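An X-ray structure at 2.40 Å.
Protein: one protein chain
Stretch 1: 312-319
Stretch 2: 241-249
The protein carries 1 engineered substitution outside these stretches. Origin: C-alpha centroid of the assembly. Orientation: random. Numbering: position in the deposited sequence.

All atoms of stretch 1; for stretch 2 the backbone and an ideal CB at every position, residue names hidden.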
# COMPACT_ATOMS: atom_id res chain seq x y z
N ASP A 312 22.40 9.60 1.11
CA ASP A 312 23.78 9.45 0.71
C ASP A 312 24.18 7.99 0.77
O ASP A 312 24.95 7.50 -0.05
CB ASP A 312 24.70 10.30 1.60
CG ASP A 312 24.56 11.79 1.33
OD1 ASP A 312 24.03 12.17 0.25
OD2 ASP A 312 25.00 12.59 2.19
N ASP A 313 23.63 7.28 1.75
CA ASP A 313 24.00 5.89 1.96
C ASP A 313 23.39 5.00 0.88
O ASP A 313 24.05 4.10 0.36
CB ASP A 313 23.55 5.44 3.35
CG ASP A 313 24.39 4.31 3.90
OD1 ASP A 313 24.12 3.15 3.54
OD2 ASP A 313 25.32 4.59 4.68
N ILE A 314 22.12 5.25 0.56
CA ILE A 314 21.42 4.54 -0.49
C ILE A 314 22.11 4.76 -1.84
O ILE A 314 22.23 3.85 -2.66
CB ILE A 314 19.94 4.99 -0.58
CG1 ILE A 314 19.21 4.72 0.74
CG2 ILE A 314 19.25 4.32 -1.74
CD1 ILE A 314 17.79 5.23 0.82
N GLY A 315 22.60 5.98 -2.03
CA GLY A 315 23.25 6.37 -3.26
C GLY A 315 24.48 5.52 -3.52
O GLY A 315 24.69 5.05 -4.64
N TYR A 316 25.29 5.32 -2.49
CA TYR A 316 26.54 4.61 -2.70
C TYR A 316 26.32 3.12 -2.86
O TYR A 316 27.17 2.45 -3.43
CB TYR A 316 27.54 4.88 -1.57
CG TYR A 316 28.43 6.07 -1.86
CD1 TYR A 316 28.15 6.93 -2.94
CD2 TYR A 316 29.58 6.31 -1.12
CE1 TYR A 316 28.97 8.01 -3.24
CE2 TYR A 316 30.41 7.39 -1.41
CZ TYR A 316 30.10 8.23 -2.47
OH TYR A 316 30.92 9.30 -2.76
N VAL A 317 25.23 2.59 -2.32
CA VAL A 317 24.83 1.21 -2.61
C VAL A 317 24.34 1.05 -4.06
O VAL A 317 24.63 0.06 -4.72
CB VAL A 317 23.72 0.70 -1.64
CG1 VAL A 317 23.18 -0.67 -2.07
CG2 VAL A 317 24.25 0.64 -0.22
N LEU A 318 23.62 2.05 -4.55
CA LEU A 318 23.02 2.00 -5.88
C LEU A 318 24.01 2.32 -7.02
O LEU A 318 23.63 2.28 -8.18
CB LEU A 318 21.80 2.92 -5.96
CG LEU A 318 20.63 2.39 -5.12
CD1 LEU A 318 19.36 3.20 -5.32
CD2 LEU A 318 20.38 0.91 -5.42
N TYR A 319 25.25 2.65 -6.68
CA TYR A 319 26.30 2.93 -7.67
C TYR A 319 26.35 1.96 -8.87
O TYR A 319 26.61 2.38 -10.00
CB TYR A 319 27.67 2.83 -6.97
CG TYR A 319 27.99 1.36 -6.72
CD1 TYR A 319 27.28 0.64 -5.77
CD2 TYR A 319 28.91 0.68 -7.49
CE1 TYR A 319 27.50 -0.68 -5.57
CE2 TYR A 319 29.13 -0.66 -7.30
CZ TYR A 319 28.42 -1.33 -6.32
OH TYR A 319 28.62 -2.67 -6.09
N UNK A 241 16.50 -6.98 -0.29
CA UNK A 241 17.73 -7.73 -0.15
C UNK A 241 18.86 -6.97 0.53
O UNK A 241 19.82 -7.55 1.01
CB UNK A 241 18.20 -8.19 -1.53
N UNK A 242 18.80 -5.65 0.44
CA UNK A 242 19.86 -4.81 0.98
C UNK A 242 19.40 -4.03 2.21
O UNK A 242 18.43 -3.29 2.13
CB UNK A 242 20.36 -3.84 -0.09
N UNK A 243 20.12 -4.15 3.34
CA UNK A 243 19.68 -3.43 4.54
C UNK A 243 19.66 -1.91 4.35
O UNK A 243 18.86 -1.24 4.98
CB UNK A 243 20.59 -3.78 5.72
N UNK A 244 20.53 -1.39 3.49
CA UNK A 244 20.52 0.03 3.14
C UNK A 244 19.32 0.45 2.29
O UNK A 244 18.84 1.57 2.43
CB UNK A 244 21.81 0.38 2.39
N UNK A 245 18.84 -0.43 1.42
CA UNK A 245 17.83 -0.05 0.43
C UNK A 245 16.41 -0.31 0.89
O UNK A 245 15.47 -0.06 0.15
CB UNK A 245 18.08 -0.80 -0.88
N UNK A 246 16.27 -0.85 2.10
CA UNK A 246 14.97 -1.33 2.59
C UNK A 246 13.92 -0.22 2.68
O UNK A 246 12.71 -0.49 2.57
CB UNK A 246 15.14 -1.98 3.97
N UNK A 247 14.36 1.02 2.86
CA UNK A 247 13.42 2.14 2.94
C UNK A 247 12.76 2.41 1.57
O UNK A 247 11.66 2.94 1.48
CB UNK A 247 14.14 3.40 3.44
N UNK A 248 13.46 2.03 0.50
CA UNK A 248 12.92 2.14 -0.85
C UNK A 248 11.90 1.04 -0.98
O UNK A 248 12.27 -0.12 -1.15
CB UNK A 248 14.00 2.04 -1.92
N UNK A 249 10.63 1.40 -0.85
CA UNK A 249 9.58 0.40 -0.84
C UNK A 249 8.73 0.41 -2.08
O UNK A 249 9.03 1.10 -3.05
CB UNK A 249 8.69 0.60 0.39

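Stretch 1 offers a largely apolar surface: Ile314, Val317 and Leu318 present their side chains to stretch 2, with the carboxylate of Asp313 at the margin.

Position 241 is out of reach, and stretch 1 sets no demand on it; it is Gly241.

At position 242 the CA-to-CB bond points toward the helix, and the ideal CB lies 4.7 Å from Val317 CG1. An aliphatic chain or a flat ring could cover that methyl. The residue is His242, whose ring turns a face to it: Val317 CG1 sits 3.5 Å from the centroid of the His242 ring, 16° off the normal, a CH-pi contact.

Position 243 is also out of reach, but its phi of -61° is one that proline accepts readily, and Pro243 is found.

Position 244 is tighter. Its CB points toward stretch 1, and the ideal CB is already 3.6 Å from Val317 CG2 and 3.8 Å from Asp313 OD1, so a small side chain is favoured. Ala244 fills the place with one methyl, its CB packing at 3.6 Å against Val317 CG2. The backbones come near here, with Ile314 CA 5.9 Å from Ala244 CA.

At position 245 the CB points sideways, and Val317 CG1, Ile314 CG2 and Leu318 CD2 all lie 5.2 to 5.4 Å from the ideal CB. That distance leaves room for a medium-sized apolar chain such as leucine, isoleucine or methionine. Leu245, with chi1 m and chi2 t, brings its end nearer: its CD2 lies 3.6 Å from Val317 CG1 and 3.7 Å from Ile314 CG2, while its CD1 meets Leu318 CD2 at 3.7 Å.

Position 246 points away, so many residues would do; Val246 makes no contact.

Position 247 starts toward the helix, its ideal CB 4.9 Å from Ile314 CD1, yet stretch 1 supplies no polar partner close to it. A long chain could lead elsewhere, and Arg247, m at chi1, chi2 and chi3, carries its guanidinium away.

Position 248 points toward stretch 1 but has nothing of it within 5.5 Å of the ideal CB, so a longer apolar chain is needed to make contact. Leu248 reaches across: its CD1 packs 3.7 Å from Ile314 CG2 and 4.1 Å from Leu318 CD1. It closes a type I turn begun at Leu245, with Leu248 N donating to Leu245 O at 2.9 Å.

Position 249 lies beyond contact, at the N-cap of a following helix, a place commonly taken by serine, threonine, aspartate, asparagine or glycine. Its phi/psi of -109/-167 do not demand glycine, and nothing of stretch 1 lies within 5.5 Å of the ideal CB; the residue is Gly249.

No hydrogen bond joins the stretches; most of their close contacts are between apolar side chains.

Stretch 2 241-249: GHPALVRLG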
# COMPACT_ATOMS: atom_id res chain seq x y z
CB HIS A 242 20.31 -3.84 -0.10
CG HIS A 242 21.77 -3.85 -0.34
ND1 HIS A 242 22.65 -3.09 0.41
CD2 HIS A 242 22.52 -4.52 -1.24
CE1 HIS A 242 23.88 -3.30 -0.02
NE2 HIS A 242 23.83 -4.16 -1.03
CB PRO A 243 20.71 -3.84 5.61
CG PRO A 243 21.79 -4.56 4.88
CD PRO A 243 21.20 -5.11 3.64
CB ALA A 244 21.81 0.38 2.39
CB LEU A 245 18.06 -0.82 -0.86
CG LEU A 245 19.46 -0.75 -1.45
CD1 LEU A 245 19.50 -1.55 -2.75
CD2 LEU A 245 19.89 0.71 -1.69
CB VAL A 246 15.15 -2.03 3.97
CG1 VAL A 246 13.87 -1.98 4.82
CG2 VAL A 246 15.57 -3.47 3.75
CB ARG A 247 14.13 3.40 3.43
CG ARG A 247 14.43 3.45 4.92
CD ARG A 247 13.19 3.66 5.76
NE ARG A 247 12.43 4.86 5.40
CZ ARG A 247 12.72 6.10 5.80
NH1 ARG A 247 13.78 6.31 6.57
NH2 ARG A 247 11.96 7.12 5.44
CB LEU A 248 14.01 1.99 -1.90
CG LEU A 248 15.00 3.14 -1.88
CD1 LEU A 248 16.04 2.97 -2.98
CD2 LEU A 248 14.24 4.47 -2.00
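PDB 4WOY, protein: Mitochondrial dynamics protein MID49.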